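Long-range contacts in amino acid amide racemase (PDB 6GIO), which is a pyridoxal-5'-phosphate-binding enzyme of the class-III aminotransferase family, built as a dimer on the fold type I architecture: residues 327-332 with 410-415; 350-355 with 397-402; 82-87 with 298-303; 102-107 with 277-282. All blocks are in the same frame, centred on the assembly; numbering follows the deposited sequence.

Contact 1. Residues 327-332 with 410-415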
loop_
_atom_site.group_PDB
_atom_site.type_symbol
_atom_site.label_atom_id
_atom_site.label_comp_id
_atom_site.label_asym_id
_atom_site.label_seq_id
_atom_site.Cartn_x
_atom_site.Cartn_y
_atom_site.Cartn_z
ATOM N N GLY C 327 7.499 -31.133 -6.608
ATOM C CA GLY C 327 8.522 -32.194 -6.763
ATOM C C GLY C 327 8.600 -32.740 -8.186
ATOM O O GLY C 327 9.695 -32.829 -8.767
ATOM N N ILE C 328 7.444 -33.103 -8.751
ATOM C CA ILE C 328 7.371 -33.488 -10.183
ATOM C C ILE C 328 7.963 -32.408 -11.108
ATOM O O ILE C 328 8.781 -32.713 -11.992
ATOM C CB ILE C 328 5.924 -33.845 -10.615
ATOM C CG1 ILE C 328 5.392 -35.032 -9.774
ATOM C CG2 ILE C 328 5.859 -34.128 -12.112
ATOM C CD1 ILE C 328 3.879 -35.140 -9.754
ATOM N N PHE C 329 7.570 -31.142 -10.900
ATOM C CA PHE C 329 8.034 -30.031 -11.756
ATOM C C PHE C 329 9.546 -29.865 -11.613
ATOM O O PHE C 329 10.266 -29.767 -12.607
ATOM C CB PHE C 329 7.314 -28.712 -11.391
ATOM C CG PHE C 329 7.554 -27.568 -12.367
ATOM C CD1 PHE C 329 8.088 -27.777 -13.640
ATOM C CD2 PHE C 329 7.191 -26.280 -12.018
ATOM C CE1 PHE C 329 8.293 -26.726 -14.518
ATOM C CE2 PHE C 329 7.376 -25.216 -12.900
ATOM C CZ PHE C 329 7.932 -25.438 -14.149
ATOM N N ALA C 330 10.017 -29.848 -10.371
ATOM C CA ALA C 330 11.441 -29.673 -10.092
ATOM C C ALA C 330 12.274 -30.781 -10.780
ATOM O O ALA C 330 13.323 -30.514 -11.372
ATOM C CB ALA C 330 11.711 -29.633 -8.570
ATOM N N ASP C 331 11.799 -32.018 -10.695
ATOM C CA ASP C 331 12.518 -33.154 -11.281
ATOM C C ASP C 331 12.572 -33.099 -12.795
ATOM O O ASP C 331 13.636 -33.356 -13.350
ATOM C CB ASP C 331 11.948 -34.477 -10.769
ATOM C CG ASP C 331 12.301 -34.717 -9.317
ATOM O OD1 ASP C 331 13.366 -34.188 -8.878
ATOM O OD2 ASP C 331 11.543 -35.437 -8.625
ATOM N N ARG C 332 11.476 -32.699 -13.448
ATOM C CA ARG C 332 11.504 -32.427 -14.914
ATOM C C ARG C 332 12.603 -31.432 -15.239
ATOM O O ARG C 332 13.421 -31.651 -16.100
ATOM C CB ARG C 332 10.157 -31.906 -15.447
ATOM C CG ARG C 332 9.014 -32.910 -15.359
ATOM C CD ARG C 332 9.121 -34.063 -16.372
ATOM N NE ARG C 332 9.309 -33.560 -17.743
ATOM C CZ ARG C 332 8.330 -33.261 -18.599
ATOM N NH1 ARG C 332 7.067 -33.450 -18.260
ATOM N NH2 ARG C 332 8.606 -32.780 -19.802
ATOM N N ASP C 410 3.983 -30.574 -17.601
ATOM C CA ASP C 410 4.649 -31.060 -18.845
ATOM C C ASP C 410 4.777 -29.967 -19.883
ATOM O O ASP C 410 5.762 -29.916 -20.594
ATOM C CB ASP C 410 3.896 -32.224 -19.562
ATOM C CG ASP C 410 3.841 -33.500 -18.754
ATOM O OD1 ASP C 410 4.764 -33.745 -17.950
ATOM O OD2 ASP C 410 2.860 -34.276 -18.940
ATOM N N GLU C 411 3.742 -29.143 -20.033
ATOM C CA GLU C 411 3.774 -28.051 -21.011
ATOM C C GLU C 411 4.854 -27.024 -20.639
ATOM O O GLU C 411 5.554 -26.456 -21.514
ATOM C CB GLU C 411 2.416 -27.359 -21.074
ATOM C CG GLU C 411 2.374 -26.227 -22.068
ATOM C CD GLU C 411 1.092 -25.429 -22.030
ATOM O OE1 GLU C 411 0.251 -25.650 -21.122
ATOM O OE2 GLU C 411 0.926 -24.560 -22.924
ATOM N N ALA C 412 4.972 -26.785 -19.337
ATOM C CA ALA C 412 5.990 -25.879 -18.813
ATOM C C ALA C 412 7.421 -26.351 -19.079
ATOM O O ALA C 412 8.278 -25.608 -19.583
ATOM C CB ALA C 412 5.762 -25.680 -17.312
ATOM N N ALA C 413 7.695 -27.578 -18.669
ATOM C CA ALA C 413 9.006 -28.185 -18.834
ATOM C C ALA C 413 9.409 -28.210 -20.305
ATOM O O ALA C 413 10.567 -27.956 -20.672
ATOM C CB ALA C 413 8.966 -29.577 -18.281
ATOM N N ASP C 414 8.453 -28.493 -21.164
ATOM C CA ASP C 414 8.739 -28.535 -22.596
ATOM C C ASP C 414 9.074 -27.174 -23.145
ATOM O O ASP C 414 9.993 -27.024 -23.985
ATOM C CB ASP C 414 7.562 -29.176 -23.341
ATOM C CG ASP C 414 7.562 -30.715 -23.242
ATOM O OD1 ASP C 414 8.573 -31.336 -22.826
ATOM O OD2 ASP C 414 6.530 -31.314 -23.570
ATOM N N ILE C 415 8.352 -26.160 -22.673
ATOM C CA ILE C 415 8.580 -24.797 -23.147
ATOM C C ILE C 415 9.941 -24.284 -22.668
ATOM O O ILE C 415 10.725 -23.697 -23.438
ATOM C CB ILE C 415 7.451 -23.838 -22.709
ATOM C CG1 ILE C 415 6.185 -24.113 -23.554
ATOM C CG2 ILE C 415 7.901 -22.367 -22.846
ATOM C CD1 ILE C 415 4.933 -23.466 -23.018
#

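Contact 2. Residues 350-355 with 397-402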
loop_
_atom_site.group_PDB
_atom_site.type_symbol
_atom_site.label_atom_id
_atom_site.label_comp_id
_atom_site.label_asym_id
_atom_site.label_seq_id
_atom_site.Cartn_x
_atom_site.Cartn_y
_atom_site.Cartn_z
ATOM N N GLY C 350 8.794 -26.983 -2.878
ATOM C CA GLY C 350 7.441 -27.074 -3.386
ATOM C C GLY C 350 7.326 -26.316 -4.694
ATOM O O GLY C 350 8.110 -26.534 -5.602
ATOM N N LEU C 351 6.380 -25.390 -4.780
ATOM C CA LEU C 351 6.202 -24.603 -6.000
ATOM C C LEU C 351 6.916 -23.226 -5.985
ATOM O O LEU C 351 6.543 -22.298 -6.711
ATOM C CB LEU C 351 4.708 -24.493 -6.324
ATOM C CG LEU C 351 4.084 -25.780 -6.905
ATOM C CD1 LEU C 351 2.577 -25.690 -6.842
ATOM C CD2 LEU C 351 4.550 -26.058 -8.337
ATOM N N ALA C 352 7.961 -23.117 -5.161
ATOM C CA ALA C 352 8.881 -21.979 -5.202
ATOM C C ALA C 352 10.180 -22.532 -5.743
ATOM O O ALA C 352 10.953 -23.143 -5.017
ATOM C CB ALA C 352 9.077 -21.373 -3.817
ATOM N N ILE C 353 10.405 -22.320 -7.039
ATOM C CA ILE C 353 11.460 -23.012 -7.723
ATOM C C ILE C 353 12.339 -22.068 -8.479
ATOM O O ILE C 353 11.842 -21.225 -9.223
ATOM C CB ILE C 353 10.867 -24.073 -8.710
ATOM C CG1 ILE C 353 10.186 -25.169 -7.903
ATOM C CG2 ILE C 353 11.950 -24.670 -9.598
ATOM C CD1 ILE C 353 9.113 -25.925 -8.681
ATOM N N GLY C 354 13.649 -22.249 -8.301
ATOM C CA GLY C 354 14.653 -21.469 -9.030
ATOM C C GLY C 354 15.538 -22.344 -9.885
ATOM O O GLY C 354 15.916 -23.431 -9.467
ATOM N N VAL C 355 15.872 -21.853 -11.072
ATOM C CA VAL C 355 16.842 -22.507 -11.940
ATOM C C VAL C 355 18.059 -21.622 -12.210
ATOM O O VAL C 355 17.975 -20.641 -12.935
ATOM C CB VAL C 355 16.183 -22.913 -13.285
ATOM C CG1 VAL C 355 17.189 -23.650 -14.172
ATOM C CG2 VAL C 355 14.973 -23.797 -13.034
ATOM N N GLU C 397 12.964 -17.818 -12.289
ATOM C CA GLU C 397 12.000 -17.958 -11.191
ATOM C C GLU C 397 10.673 -18.574 -11.681
ATOM O O GLU C 397 10.092 -18.117 -12.692
ATOM C CB GLU C 397 11.694 -16.578 -10.571
ATOM C CG GLU C 397 10.537 -16.635 -9.584
ATOM C CD GLU C 397 10.391 -15.380 -8.753
ATOM O OE1 GLU C 397 9.527 -14.545 -9.036
ATOM O OE2 GLU C 397 11.125 -15.247 -7.783
ATOM N N PHE C 398 10.219 -19.601 -10.968
ATOM C CA PHE C 398 8.928 -20.254 -11.229
ATOM C C PHE C 398 8.113 -20.229 -9.945
ATOM O O PHE C 398 8.445 -20.911 -8.944
ATOM C CB PHE C 398 9.108 -21.683 -11.750
ATOM C CG PHE C 398 9.891 -21.750 -13.041
ATOM C CD1 PHE C 398 9.330 -21.342 -14.230
ATOM C CD2 PHE C 398 11.195 -22.158 -13.046
ATOM C CE1 PHE C 398 10.058 -21.349 -15.427
ATOM C CE2 PHE C 398 11.927 -22.177 -14.235
ATOM C CZ PHE C 398 11.361 -21.775 -15.432
ATOM N N MET C 399 7.074 -19.403 -9.969
ATOM C CA MET C 399 6.167 -19.201 -8.837
ATOM C C MET C 399 4.753 -19.377 -9.339
ATOM O O MET C 399 3.957 -18.466 -9.255
ATOM C CB MET C 399 6.349 -17.768 -8.298
ATOM C CG MET C 399 7.709 -17.567 -7.635
ATOM S SD MET C 399 7.751 -18.294 -5.979
ATOM C CE MET C 399 6.668 -17.202 -5.091
ATOM N N PRO C 400 4.446 -20.535 -9.937
ATOM C CA PRO C 400 3.125 -20.621 -10.569
ATOM C C PRO C 400 1.993 -20.655 -9.533
ATOM O O PRO C 400 2.241 -20.977 -8.353
ATOM C CB PRO C 400 3.186 -21.943 -11.341
ATOM C CG PRO C 400 4.226 -22.772 -10.649
ATOM C CD PRO C 400 5.215 -21.791 -10.075
ATOM N N PRO C 401 0.743 -20.415 -9.983
ATOM C CA PRO C 401 -0.411 -20.653 -9.113
ATOM C C PRO C 401 -0.367 -22.067 -8.512
ATOM O O PRO C 401 0.103 -23.031 -9.164
ATOM C CB PRO C 401 -1.582 -20.501 -10.064
ATOM C CG PRO C 401 -1.076 -19.618 -11.154
ATOM C CD PRO C 401 0.330 -20.074 -11.353
ATOM N N LEU C 402 -0.784 -22.178 -7.267
ATOM C CA LEU C 402 -0.786 -23.433 -6.562
ATOM C C LEU C 402 -1.735 -24.434 -7.225
ATOM O O LEU C 402 -1.692 -25.633 -6.948
ATOM C CB LEU C 402 -1.232 -23.191 -5.116
ATOM C CG LEU C 402 -0.291 -22.311 -4.275
ATOM C CD1 LEU C 402 -0.589 -22.452 -2.776
ATOM C CD2 LEU C 402 1.152 -22.657 -4.526
#

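Contact 3. Residues 82-87 with 298-303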
loop_
_atom_site.group_PDB
_atom_site.type_symbol
_atom_site.label_atom_id
_atom_site.label_comp_id
_atom_site.label_asym_id
_atom_site.label_seq_id
_atom_site.Cartn_x
_atom_site.Cartn_y
_atom_site.Cartn_z
ATOM N N TYR C 82 -13.581 1.554 11.240
ATOM C CA TYR C 82 -14.678 0.633 11.490
ATOM C C TYR C 82 -14.254 -0.830 11.344
ATOM O O TYR C 82 -13.921 -1.271 10.234
ATOM C CB TYR C 82 -15.888 0.908 10.535
ATOM C CG TYR C 82 -16.287 2.378 10.368
ATOM C CD1 TYR C 82 -16.789 3.121 11.456
ATOM C CD2 TYR C 82 -16.197 3.013 9.122
ATOM C CE1 TYR C 82 -17.129 4.459 11.317
ATOM C CE2 TYR C 82 -16.523 4.351 8.976
ATOM C CZ TYR C 82 -16.999 5.077 10.052
ATOM O OH TYR C 82 -17.339 6.433 9.890
ATOM N N PRO C 83 -14.342 -1.619 12.446
ATOM C CA PRO C 83 -14.312 -3.049 12.324
ATOM C C PRO C 83 -15.249 -3.504 11.257
ATOM O O PRO C 83 -16.337 -2.934 11.139
ATOM C CB PRO C 83 -14.843 -3.554 13.675
ATOM C CG PRO C 83 -14.574 -2.440 14.643
ATOM C CD PRO C 83 -14.667 -1.184 13.823
ATOM N N ASN C 84 -14.847 -4.515 10.478
ATOM C CA ASN C 84 -15.791 -5.206 9.612
ATOM C C ASN C 84 -15.598 -6.677 9.760
ATOM O O ASN C 84 -14.527 -7.102 10.161
ATOM C CB ASN C 84 -15.638 -4.753 8.144
ATOM C CG ASN C 84 -14.284 -5.060 7.566
ATOM O OD1 ASN C 84 -14.039 -6.183 7.076
ATOM N ND2 ASN C 84 -13.389 -4.054 7.591
ATOM N N GLU C 85 -16.635 -7.446 9.445
ATOM C CA GLU C 85 -16.651 -8.906 9.656
ATOM C C GLU C 85 -15.528 -9.633 8.927
ATOM O O GLU C 85 -14.883 -10.494 9.518
ATOM C CB GLU C 85 -18.006 -9.500 9.223
ATOM C CG GLU C 85 -18.138 -11.029 9.354
ATOM C CD GLU C 85 -18.057 -11.516 10.803
ATOM O OE1 GLU C 85 -18.309 -10.759 11.744
ATOM O OE2 GLU C 85 -17.734 -12.667 11.017
ATOM N N ALA C 86 -15.305 -9.300 7.650
ATOM C CA ALA C 86 -14.274 -9.936 6.862
ATOM C C ALA C 86 -12.880 -9.820 7.481
ATOM O O ALA C 86 -12.170 -10.811 7.615
ATOM C CB ALA C 86 -14.280 -9.393 5.432
ATOM N N ALA C 87 -12.493 -8.601 7.833
ATOM C CA ALA C 87 -11.187 -8.336 8.323
ATOM C C ALA C 87 -11.019 -8.971 9.714
ATOM O O ALA C 87 -9.959 -9.520 10.002
ATOM C CB ALA C 87 -10.966 -6.836 8.413
ATOM N N GLY C 298 -7.316 -3.207 5.518
ATOM C CA GLY C 298 -8.270 -4.052 6.208
ATOM C C GLY C 298 -9.662 -3.853 5.680
ATOM O O GLY C 298 -10.616 -4.144 6.379
ATOM N N ASN C 299 -9.771 -3.368 4.426
ATOM C CA ASN C 299 -11.047 -3.099 3.849
ATOM C C ASN C 299 -11.681 -4.461 3.603
ATOM O O ASN C 299 -10.979 -5.451 3.456
ATOM C CB ASN C 299 -10.919 -2.311 2.532
ATOM C CG ASN C 299 -10.194 -3.089 1.472
ATOM O OD1 ASN C 299 -10.784 -3.992 0.859
ATOM N ND2 ASN C 299 -8.875 -2.804 1.299
ATOM N N PRO C 300 -13.020 -4.514 3.587
ATOM C CA PRO C 300 -13.731 -5.777 3.566
ATOM C C PRO C 300 -13.590 -6.588 2.269
ATOM O O PRO C 300 -13.794 -7.817 2.292
ATOM C CB PRO C 300 -15.165 -5.355 3.786
ATOM C CG PRO C 300 -15.248 -3.934 3.360
ATOM C CD PRO C 300 -13.919 -3.366 3.738
ATOM N N VAL C 301 -13.218 -5.928 1.168
ATOM C CA VAL C 301 -13.066 -6.613 -0.118
ATOM C C VAL C 301 -11.776 -7.435 -0.178
ATOM O O VAL C 301 -11.809 -8.633 -0.464
ATOM C CB VAL C 301 -13.121 -5.602 -1.268
ATOM C CG1 VAL C 301 -12.929 -6.296 -2.600
ATOM C CG2 VAL C 301 -14.473 -4.872 -1.238
ATOM N N ALA C 302 -10.642 -6.802 0.141
ATOM C CA ALA C 302 -9.360 -7.444 0.106
ATOM C C ALA C 302 -9.330 -8.514 1.160
ATOM O O ALA C 302 -8.834 -9.597 0.870
ATOM C CB ALA C 302 -8.250 -6.427 0.356
ATOM N N THR C 303 -9.873 -8.229 2.366
ATOM C CA THR C 303 -9.835 -9.253 3.446
ATOM C C THR C 303 -10.735 -10.437 3.147
ATOM O O THR C 303 -10.367 -11.568 3.461
ATOM C CB THR C 303 -10.117 -8.699 4.863
ATOM O OG1 THR C 303 -11.369 -8.034 4.903
ATOM C CG2 THR C 303 -9.056 -7.705 5.255
#

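Contact 4. Residues 102-107 with 277-282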
loop_
_atom_site.group_PDB
_atom_site.type_symbol
_atom_site.label_atom_id
_atom_site.label_comp_id
_atom_site.label_asym_id
_atom_site.label_seq_id
_atom_site.Cartn_x
_atom_site.Cartn_y
_atom_site.Cartn_z
ATOM N N GLY C 102 0.899 -17.124 23.699
ATOM C CA GLY C 102 0.426 -15.898 24.368
ATOM C C GLY C 102 -0.533 -15.055 23.544
ATOM O O GLY C 102 -1.033 -15.485 22.516
ATOM N N GLU C 103 -0.793 -13.839 24.016
ATOM C CA GLU C 103 -1.613 -12.886 23.294
ATOM C C GLU C 103 -0.891 -12.363 22.025
ATOM O O GLU C 103 0.321 -12.060 22.037
ATOM C CB GLU C 103 -2.001 -11.735 24.223
ATOM C CG GLU C 103 -2.922 -12.137 25.391
ATOM C CD GLU C 103 -4.395 -12.222 24.990
ATOM O OE1 GLU C 103 -4.802 -11.600 23.966
ATOM O OE2 GLU C 103 -5.169 -12.895 25.708
ATOM N N ARG C 104 -1.622 -12.330 20.920
ATOM C CA ARG C 104 -1.090 -11.846 19.650
ATOM C C ARG C 104 -2.174 -11.009 18.962
ATOM O O ARG C 104 -3.369 -11.132 19.268
ATOM C CB ARG C 104 -0.679 -13.008 18.741
ATOM C CG ARG C 104 0.358 -13.934 19.364
ATOM C CD ARG C 104 0.742 -15.063 18.433
ATOM N NE ARG C 104 -0.391 -15.944 18.223
ATOM C CZ ARG C 104 -0.628 -16.646 17.136
ATOM N NH1 ARG C 104 0.193 -16.623 16.105
ATOM N NH2 ARG C 104 -1.705 -17.391 17.092
ATOM N N ARG C 105 -1.759 -10.134 18.068
ATOM C CA ARG C 105 -2.701 -9.351 17.268
ATOM C C ARG C 105 -2.170 -9.219 15.837
ATOM O O ARG C 105 -0.977 -9.493 15.543
ATOM C CB ARG C 105 -2.884 -7.960 17.846
ATOM C CG ARG C 105 -3.305 -7.909 19.305
ATOM C CD ARG C 105 -4.748 -8.322 19.473
ATOM N NE ARG C 105 -5.265 -8.162 20.821
ATOM C CZ ARG C 105 -5.182 -9.060 21.804
ATOM N NH1 ARG C 105 -4.572 -10.206 21.609
ATOM N NH2 ARG C 105 -5.726 -8.798 22.998
ATOM N N VAL C 106 -3.078 -8.735 14.988
ATOM C CA VAL C 106 -2.892 -8.647 13.553
ATOM C C VAL C 106 -3.115 -7.219 13.067
ATOM O O VAL C 106 -4.085 -6.558 13.436
ATOM C CB VAL C 106 -3.898 -9.526 12.856
ATOM C CG1 VAL C 106 -3.593 -9.594 11.359
ATOM C CG2 VAL C 106 -3.861 -10.896 13.510
ATOM N N TRP C 107 -2.189 -6.736 12.275
ATOM C CA TRP C 107 -2.348 -5.472 11.586
ATOM C C TRP C 107 -2.459 -5.839 10.155
ATOM O O TRP C 107 -1.794 -6.730 9.731
ATOM C CB TRP C 107 -1.087 -4.626 11.811
ATOM C CG TRP C 107 -0.899 -3.399 10.978
ATOM C CD1 TRP C 107 -1.197 -2.137 11.343
ATOM C CD2 TRP C 107 -0.272 -3.314 9.670
ATOM N NE1 TRP C 107 -0.840 -1.264 10.335
ATOM C CE2 TRP C 107 -0.254 -1.958 9.308
ATOM C CE3 TRP C 107 0.271 -4.262 8.771
ATOM C CZ2 TRP C 107 0.292 -1.501 8.095
ATOM C CZ3 TRP C 107 0.802 -3.786 7.524
ATOM C CH2 TRP C 107 0.789 -2.422 7.222
ATOM N N ALA C 277 -0.228 -8.542 5.885
ATOM C CA ALA C 277 -0.499 -8.608 7.317
ATOM C C ALA C 277 0.743 -8.819 8.130
ATOM O O ALA C 277 1.707 -9.391 7.636
ATOM C CB ALA C 277 -1.515 -9.672 7.642
ATOM N N VAL C 278 0.680 -8.381 9.391
ATOM C CA VAL C 278 1.720 -8.612 10.373
ATOM C C VAL C 278 1.073 -9.277 11.591
ATOM O O VAL C 278 0.081 -8.791 12.166
ATOM C CB VAL C 278 2.409 -7.305 10.809
ATOM C CG1 VAL C 278 3.451 -7.559 11.885
ATOM C CG2 VAL C 278 3.081 -6.625 9.623
ATOM N N VAL C 279 1.609 -10.416 11.976
ATOM C CA VAL C 279 1.097 -11.136 13.169
ATOM C C VAL C 279 2.209 -11.031 14.169
ATOM O O VAL C 279 3.341 -11.327 13.834
ATOM C CB VAL C 279 0.784 -12.627 12.874
ATOM C CG1 VAL C 279 0.375 -13.374 14.131
ATOM C CG2 VAL C 279 -0.333 -12.705 11.867
ATOM N N GLY C 280 1.905 -10.529 15.359
ATOM C CA GLY C 280 2.922 -10.272 16.329
ATOM C C GLY C 280 2.383 -10.389 17.738
ATOM O O GLY C 280 1.198 -10.600 17.913
ATOM N N PRO C 281 3.261 -10.298 18.735
ATOM C CA PRO C 281 2.781 -10.431 20.114
ATOM C C PRO C 281 2.034 -9.135 20.507
ATOM O O PRO C 281 2.318 -8.072 19.942
ATOM C CB PRO C 281 4.061 -10.627 20.950
ATOM C CG PRO C 281 5.202 -10.336 20.059
ATOM C CD PRO C 281 4.714 -10.069 18.658
ATOM N N GLN C 282 1.098 -9.227 21.452
ATOM C CA GLN C 282 0.249 -8.071 21.802
ATOM C C GLN C 282 1.028 -6.866 22.351
ATOM O O GLN C 282 0.753 -5.711 22.013
ATOM C CB GLN C 282 -0.854 -8.474 22.789
ATOM C CG GLN C 282 -1.753 -7.301 23.128
ATOM C CD GLN C 282 -2.801 -7.634 24.138
ATOM O OE1 GLN C 282 -2.607 -8.507 25.003
ATOM N NE2 GLN C 282 -3.946 -6.935 24.047
#

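Contact 1. Residues 327-332 with 410-415
Phe-329 and Arg-332 reach across from one helix to the side chains of Asp-410, Ala-412, Ala-413 and Asp-414 on another, an apolar contact and a charged one lying next to each other. The helix segments run nearly parallel, 21° apart, and their axes approach to 9.9 Å. Helix 406-424 presents two alanines, Ala-412 and Ala-413, and Arg-332 and Ala-413 bring their CA atoms within 6.3 Å of each other.

The apolar part is carried by Phe-329. With CG anti to the backbone N (chi1 -170°), its ring is carried toward the second helix, where CZ lies 3.8 Å from Ala-412 CB and CE1 is the next atom to touch the same methyl. Beside it, the methyl of Ala-413 makes van der Waals contact with one face of the Arg-332 guanidinium, toward the rim, with CB 3.6 Å from Arg-332 NH2.

The charged part spreads around the edge of that guanidinium. NH2 forms a long salt bridge with Asp-414 OD1 at 3.4 Å, the carboxylate plane turned 65° from the guanidinium. NH1 points at Asp-410, but that pair is modelled too close. The three residues form a small salt-bridge network at the partly exposed side of the helix pair, its Asp-410 arm uncertain in geometry.

Phe-329 also packs on Ile-409, and Ile-328 on Glu-406, extending the join between helices 318-339 and 406-424. The Phe-329 ring packs on Ile-353 of strand 352-357 as well, which places this helix pair against the sheet that includes strands 343-349, 352-357 and 395-398.

Contact 2. Residues 350-355 with 397-402
Ile-353 and Phe-398 form a hydrogen-bonded antiparallel pair, each backbone N donating to the other residue's O: Ile-353 N to Phe-398 O at 3.1 Å and Phe-398 N to Ile-353 O at 2.9 Å. Their side chains leave on one face of the sheet. There Val-355 CG2 comes to the edge of the Phe-398 ring, near its plane, 3.7 Å from CE2.

Beyond the pair, where Leu-351 and the chain from Met-399 onward are loop, the side-chain contacts are apolar. The two branches of Leu-351 divide the work: the side chains of Leu-351 and Pro-400 cross at about a right angle, CD2 4.0 Å from CG, while Leu-351 CD1 meets Leu-402 CD2 at 4.1 Å. Met-399 lays SD 4.0 Å from CB of Ala-352, the first residue of its strand.

These strands, 352-357 and 395-398, are neighbours in the mixed sheet of the smaller domain of a fold type I enzyme, with strands 343-349 and 384-389 flanking them.

Further out, Arg-246 NH1 donates to both Leu-351 O and Pro-400 O, tying the two loops together. The Phe-398 ring meets that of Phe-386, and Leu-351 and Leu-402 both pack on Ser-322 of helix 318-339. Glu-397 OE1 bridges to Lys-241, a residue of the cofactor pocket, and the Met-399 side chain lies about 7 Å from the bound pyridoxal-5'-phosphate.

Contact 3. Residues 82-87 with 298-303
The ring of Pro-300 lies over one face of the Asn-84 amide, Gly-298 O sits at the amide's edge in its plane, and Ala-87 N approaches from the side of the other face. ND2 donates to Gly-298 O at 3.0 Å in a nearly straight bond (171°). The side chains of Asn-84 and Pro-300 cross at about a right angle, with OD1 3.6 Å from Pro-300 CB. CG takes the position between the backbone N and the carbonyl carbon (chi1 62°), and OD1 accepts from Ala-87 N at 3.0 Å. One amide therefore caps its own helix with its oxygen and holds the other segment with its nitrogen.

The second helix start is capped likewise: Asn-299 OD1 accepts from Ala-302 N at 2.9 Å and, weakly, from Val-301 N, while its ND2 donates to Thr-296 O. Between the caps, Ala-86 CB rests 3.3 Å from Thr-303 OG1, a hydroxyl that donates to Asn-299 O. Thr-303 CB and CG2 pack on Ala-87 CA, CB at 3.6 Å.

Thus the N-terminal ends of helices 85-97 and 300-315 pack together, with Met-74 covering Pro-300 and Val-301. The dimer interface is adjacent: Glu-85 makes a salt bridge to Arg-10 of the second subunit, and Tyr-82 OH hydrogen-bonds Ser-48 OG of the second subunit.

Contact 4. Residues 102-107 with 277-282
Val-106 and Val-279 face each other across two antiparallel strands, their CG2 atoms 4.3 Å apart. The strands, 104-109 and 276-281, lie at one edge of the seven-stranded mixed sheet that forms the core of the large domain in fold type I enzymes. The valine face is covered by helix 85-97, where both residues touch Leu-95. On the reverse face Trp-107 and Val-278 cross obliquely, CE3 3.8 Å from Val-278 CG2, beneath helix 112-127. The indole NE1 donates to Val-292 O, and the ring also packs on Ile-18 of the second subunit.

Between these layers the backbone pairs Trp-107 with Val-278 and Arg-105 with Gly-280, each through two reciprocal N-H to O bonds. Between them, at the non-hydrogen-bonded pair of Val-106 with Val-279, Val-106 CA also comes 3.3 Å from Val-278 O in a CA-H...O contact.

Toward the strand end the contact turns polar. Gln-282 N, just past the N-cap Pro-281, donates to Glu-103 O at 3.0 Å. The side chain of Gln-282, extended beyond CG, runs alongside Arg-105 and points the same way, its CD over one face of the guanidinium; its NE2 hydrogen-bonds Asp-286. Arg-104 reaches the other way, NH2 donating to Leu-95 O. At the edge of its plane the Arg-105 guanidinium grips Glu-103 OE1 with both terminal nitrogens, NH1 forming a salt bridge at 2.7 Å. Arg-105 NH2 bonds the same oxygen at 3.1 Å. NH1 donates in addition to Arg-104 O at 2.8 Å.

The four contacts fall into two groups. Contacts 3 and 4 close along the chain before contacts 1 and 2 open. Contacts 1 and 2, centres about 11 Å apart, share the small domain and touch, Phe-329 CE2 lying 4.1 Å from Phe-398 CB; contact 2 is nested inside the loop closed by contact 1, and strand 395-398 leads into helix 406-424. Contacts 3 and 4, about 17 Å apart between centres, belong to the large domain near the dimer interface, contact 4 nested within contact 3. Contact 2 is about 30 Å from contact 3, centre to centre. A side chain of each of contacts 2, 3 and 4 lies about 7 to 10 Å from a bound pyridoxal-5'-phosphate.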